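Local coordinates for flagellar biosynthesis protein FlhF (Bacillus subtilis, PDB 2PX0) that binds GTP as a homodimeric GTPase of the signal-recognition-particle family and is needed for building the bacterial flagellum, at residues A[101-113]-A[177-190]. Numbering follows the deposited sequence.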
# COMPACT_ATOMS: atom_id res chain seq x y z
N GLU A 101 6.04 16.03 16.94
CA GLU A 101 5.71 17.43 16.88
C GLU A 101 4.18 17.47 16.94
O GLU A 101 3.52 17.04 16.01
CB GLU A 101 6.20 18.01 15.56
CG GLU A 101 6.06 19.51 15.38
CD GLU A 101 6.44 19.95 13.98
OE1 GLU A 101 5.60 19.83 13.06
OE2 GLU A 101 7.59 20.41 13.79
N PRO A 102 3.60 17.96 18.04
CA PRO A 102 2.14 18.03 18.15
C PRO A 102 1.52 18.97 17.13
O PRO A 102 2.21 19.72 16.45
CB PRO A 102 1.93 18.53 19.56
CG PRO A 102 3.07 19.47 19.73
CD PRO A 102 4.23 18.65 19.17
N ILE A 103 0.20 18.93 17.03
CA ILE A 103 -0.50 19.81 16.10
C ILE A 103 -0.65 21.20 16.73
O ILE A 103 -1.28 21.35 17.78
CB ILE A 103 -1.88 19.23 15.74
CG1 ILE A 103 -1.71 18.24 14.58
CG2 ILE A 103 -2.86 20.34 15.37
CD1 ILE A 103 -3.00 17.68 14.06
N HIS A 104 -0.07 22.21 16.07
CA HIS A 104 -0.13 23.59 16.54
C HIS A 104 -0.72 24.55 15.51
O HIS A 104 -1.75 25.17 15.75
CB HIS A 104 1.27 24.10 16.89
CG HIS A 104 1.79 23.58 18.20
ND1 HIS A 104 1.13 23.77 19.39
CD2 HIS A 104 2.92 22.90 18.50
CE1 HIS A 104 1.82 23.23 20.37
NE2 HIS A 104 2.92 22.69 19.86
N SER A 105 -0.04 24.67 14.37
CA SER A 105 -0.45 25.56 13.29
C SER A 105 -1.95 25.54 13.02
O SER A 105 -2.67 24.61 13.40
CB SER A 105 0.30 25.20 12.01
OG SER A 105 1.70 25.32 12.20
N LYS A 106 -2.42 26.58 12.34
CA LYS A 106 -3.82 26.71 12.01
C LYS A 106 -4.17 25.85 10.81
O LYS A 106 -5.33 25.45 10.64
CB LYS A 106 -4.13 28.18 11.71
CG LYS A 106 -5.55 28.47 11.27
CD LYS A 106 -5.85 29.96 11.31
CE LYS A 106 -5.80 30.49 12.75
NZ LYS A 106 -6.18 31.92 12.86
N TYR A 107 -3.18 25.55 9.98
CA TYR A 107 -3.40 24.74 8.79
C TYR A 107 -2.63 23.43 8.83
O TYR A 107 -1.41 23.42 8.98
CB TYR A 107 -3.03 25.55 7.57
CG TYR A 107 -3.72 26.90 7.55
CD1 TYR A 107 -5.06 27.01 7.17
CD2 TYR A 107 -3.05 28.05 7.97
CE1 TYR A 107 -5.71 28.24 7.22
CE2 TYR A 107 -3.69 29.28 8.02
CZ TYR A 107 -5.02 29.37 7.65
OH TYR A 107 -5.66 30.58 7.73
N ILE A 108 -3.36 22.32 8.71
CA ILE A 108 -2.78 20.99 8.73
C ILE A 108 -2.93 20.33 7.37
O ILE A 108 -4.04 20.04 6.92
CB ILE A 108 -3.47 20.11 9.79
CG1 ILE A 108 -3.40 20.78 11.17
CG2 ILE A 108 -2.83 18.73 9.82
CD1 ILE A 108 -2.00 21.04 11.68
N VAL A 109 -1.80 20.08 6.70
CA VAL A 109 -1.83 19.47 5.38
C VAL A 109 -1.28 18.04 5.34
O VAL A 109 -0.25 17.73 5.96
CB VAL A 109 -1.07 20.35 4.37
CG1 VAL A 109 -0.90 19.63 3.03
CG2 VAL A 109 -1.81 21.66 4.17
N LEU A 110 -1.98 17.17 4.62
CA LEU A 110 -1.55 15.78 4.48
C LEU A 110 -1.50 15.38 3.01
O LEU A 110 -2.51 15.44 2.31
CB LEU A 110 -2.51 14.84 5.19
CG LEU A 110 -2.84 14.93 6.68
CD1 LEU A 110 -3.09 13.50 7.17
CD2 LEU A 110 -1.72 15.58 7.47
N PHE A 111 -0.32 14.98 2.55
CA PHE A 111 -0.16 14.54 1.18
C PHE A 111 0.55 13.19 1.22
O PHE A 111 1.14 12.83 2.24
CB PHE A 111 0.60 15.59 0.34
CG PHE A 111 1.76 16.23 1.07
CD1 PHE A 111 2.96 15.55 1.25
CD2 PHE A 111 1.63 17.51 1.59
CE1 PHE A 111 4.02 16.14 1.93
CE2 PHE A 111 2.71 18.11 2.29
CZ PHE A 111 3.89 17.42 2.45
N GLY A 112 0.48 12.42 0.14
CA GLY A 112 1.14 11.14 0.17
C GLY A 112 0.64 10.12 -0.82
O GLY A 112 -0.26 10.36 -1.60
N SER A 113 1.26 8.95 -0.76
CA SER A 113 0.96 7.84 -1.64
C SER A 113 -0.53 7.52 -1.76
O SER A 113 -1.34 7.94 -0.94
CB SER A 113 1.71 6.62 -1.12
OG SER A 113 2.80 7.05 -0.30
N LYS A 177 -8.43 29.45 2.70
CA LYS A 177 -7.35 29.48 3.67
C LYS A 177 -7.47 30.78 4.46
O LYS A 177 -7.12 30.84 5.63
CB LYS A 177 -6.02 29.41 2.92
CG LYS A 177 -4.75 29.53 3.75
CD LYS A 177 -3.54 29.29 2.85
CE LYS A 177 -2.22 29.54 3.57
NZ LYS A 177 -2.02 30.99 3.86
N GLU A 178 -7.99 31.81 3.80
CA GLU A 178 -8.15 33.12 4.42
C GLU A 178 -9.53 33.29 5.05
O GLU A 178 -9.72 34.09 5.97
CB GLU A 178 -7.90 34.22 3.38
CG GLU A 178 -6.43 34.36 2.99
CD GLU A 178 -6.23 35.16 1.72
OE1 GLU A 178 -6.71 36.32 1.65
OE2 GLU A 178 -5.58 34.63 0.78
N LEU A 179 -10.49 32.53 4.54
CA LEU A 179 -11.85 32.56 5.05
C LEU A 179 -11.86 31.94 6.44
O LEU A 179 -12.44 32.50 7.38
CB LEU A 179 -12.75 31.76 4.11
CG LEU A 179 -14.26 31.83 4.32
CD1 LEU A 179 -14.96 31.18 3.13
CD2 LEU A 179 -14.64 31.15 5.63
N PHE A 180 -11.20 30.80 6.57
CA PHE A 180 -11.12 30.09 7.84
C PHE A 180 -10.07 30.69 8.77
O PHE A 180 -9.73 30.10 9.81
CB PHE A 180 -10.80 28.62 7.60
CG PHE A 180 -11.90 27.88 6.92
CD1 PHE A 180 -13.17 27.84 7.48
CD2 PHE A 180 -11.67 27.20 5.74
CE1 PHE A 180 -14.20 27.15 6.86
CE2 PHE A 180 -12.69 26.50 5.11
CZ PHE A 180 -13.95 26.48 5.68
N SER A 181 -9.57 31.86 8.40
CA SER A 181 -8.56 32.56 9.18
C SER A 181 -8.96 32.70 10.65
O SER A 181 -8.11 32.86 11.53
CB SER A 181 -8.32 33.95 8.59
OG SER A 181 -9.51 34.72 8.60
N GLU A 182 -10.26 32.62 10.93
CA GLU A 182 -10.76 32.76 12.29
C GLU A 182 -10.75 31.46 13.08
O GLU A 182 -10.83 31.48 14.31
CB GLU A 182 -12.18 33.33 12.25
CG GLU A 182 -12.33 34.68 11.54
CD GLU A 182 -11.74 35.85 12.34
OE1 GLU A 182 -10.50 35.88 12.54
OE2 GLU A 182 -12.52 36.73 12.77
N TYR A 183 -10.66 30.33 12.39
CA TYR A 183 -10.66 29.03 13.05
C TYR A 183 -9.31 28.63 13.64
O TYR A 183 -8.27 29.11 13.19
CB TYR A 183 -11.13 27.95 12.07
CG TYR A 183 -12.58 28.07 11.70
CD1 TYR A 183 -13.04 29.14 10.94
CD2 TYR A 183 -13.51 27.13 12.15
CE1 TYR A 183 -14.38 29.29 10.65
CE2 TYR A 183 -14.87 27.27 11.86
CZ TYR A 183 -15.29 28.35 11.11
OH TYR A 183 -16.63 28.52 10.84
N ASP A 184 -9.32 27.76 14.64
CA ASP A 184 -8.08 27.32 15.25
C ASP A 184 -7.28 26.54 14.23
O ASP A 184 -6.26 27.00 13.71
CB ASP A 184 -8.34 26.42 16.45
CG ASP A 184 -9.11 27.12 17.55
OD1 ASP A 184 -8.79 28.29 17.86
OD2 ASP A 184 -10.04 26.50 18.10
N HIS A 185 -7.76 25.34 13.94
CA HIS A 185 -7.11 24.44 13.00
C HIS A 185 -7.96 24.20 11.76
O HIS A 185 -9.19 24.13 11.82
CB HIS A 185 -6.82 23.12 13.69
CG HIS A 185 -5.93 23.25 14.88
ND1 HIS A 185 -5.84 22.27 15.85
CD2 HIS A 185 -5.10 24.24 15.27
CE1 HIS A 185 -4.98 22.66 16.78
NE2 HIS A 185 -4.52 23.85 16.45
N VAL A 186 -7.28 24.07 10.63
CA VAL A 186 -7.95 23.82 9.37
C VAL A 186 -7.27 22.59 8.76
O VAL A 186 -6.10 22.63 8.38
CB VAL A 186 -7.79 25.00 8.42
CG1 VAL A 186 -8.70 24.83 7.23
CG2 VAL A 186 -8.09 26.28 9.16
N PHE A 187 -8.01 21.49 8.68
CA PHE A 187 -7.47 20.26 8.13
C PHE A 187 -7.65 20.15 6.62
O PHE A 187 -8.77 20.01 6.11
CB PHE A 187 -8.08 19.07 8.86
CG PHE A 187 -7.78 19.05 10.34
CD1 PHE A 187 -8.50 19.85 11.22
CD2 PHE A 187 -6.74 18.27 10.85
CE1 PHE A 187 -8.19 19.89 12.59
CE2 PHE A 187 -6.42 18.31 12.22
CZ PHE A 187 -7.14 19.12 13.09
N VAL A 188 -6.53 20.23 5.90
CA VAL A 188 -6.51 20.13 4.44
C VAL A 188 -6.15 18.73 3.96
O VAL A 188 -5.12 18.18 4.35
CB VAL A 188 -5.51 21.11 3.84
CG1 VAL A 188 -5.59 21.04 2.32
CG2 VAL A 188 -5.78 22.51 4.33
N ASP A 189 -7.00 18.18 3.10
CA ASP A 189 -6.82 16.84 2.52
C ASP A 189 -6.35 17.09 1.09
O ASP A 189 -6.66 18.13 0.51
CB ASP A 189 -8.17 16.10 2.57
CG ASP A 189 -8.09 14.64 2.09
OD1 ASP A 189 -6.98 14.07 2.05
OD2 ASP A 189 -9.16 14.06 1.76
N THR A 190 -5.58 16.16 0.53
CA THR A 190 -5.06 16.33 -0.84
C THR A 190 -5.27 15.08 -1.69
O THR A 190 -5.53 14.00 -1.17
CB THR A 190 -3.55 16.66 -0.84
OG1 THR A 190 -2.81 15.49 -0.45
CG2 THR A 190 -3.25 17.79 0.13
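Ile108 and Phe187 sit abreast on neighbouring parallel strands, 107-112 and 185-189, inside the parallel sheet of the P-loop GTPase domain. The ladder between them is firm in the middle: Ile108 N reaches Val186 O at 2.8 Å in an almost straight bond, and Ile108 O receives Val188 N at 2.7 Å. Beyond that the strands part, and Leu110 N to Val188 O is a weak bond.

Both faces of the ladder are packed. On the one carrying Ile108, the CD2 side of the Phe187 ring meets Ile108 CB, while Ile103 CD1 comes in at the ring's edge, 3.9 Å from CE2; helix 118-132 covers this face through Leu122 and Leu125. On the other, Val109 lies beside Val188. With CG anti to its carbonyl carbon (chi1 -53°), Tyr107 lays its ring alongside Val186, CD1 3.6 Å from Val186 CB. Lys106 CG and Lys177 CG lie over opposite faces of that ring, each offset toward the rim, the latter in a CH-pi contact. The Tyr107 OH makes a weak bond to Lys177 O, in the last turn of helix 170-179.

The looser, more solvent-accessible side is the turn 181-184, which Lys106 spans. With CG anti to the backbone N (chi1 177°) and a bend at chi3, its chain carries NZ to Ser181 O, tilted 29° from the carbonyl plane. An alanine here is likely to leave Ser181 O without its lysine partner and one face of the Tyr107 ring less covered.

At the far end the strands lead into the nucleotide site, Ser113 touching the bound GTP analogue and the side chain of Asp189, hydrogen-bonded through OD2 to Thr119 OG1, lying about 4 Å from the magnesium ion. There Thr190 OG1 donates to Leu110 O at 2.8 Å, in the carbonyl plane and on a lone pair.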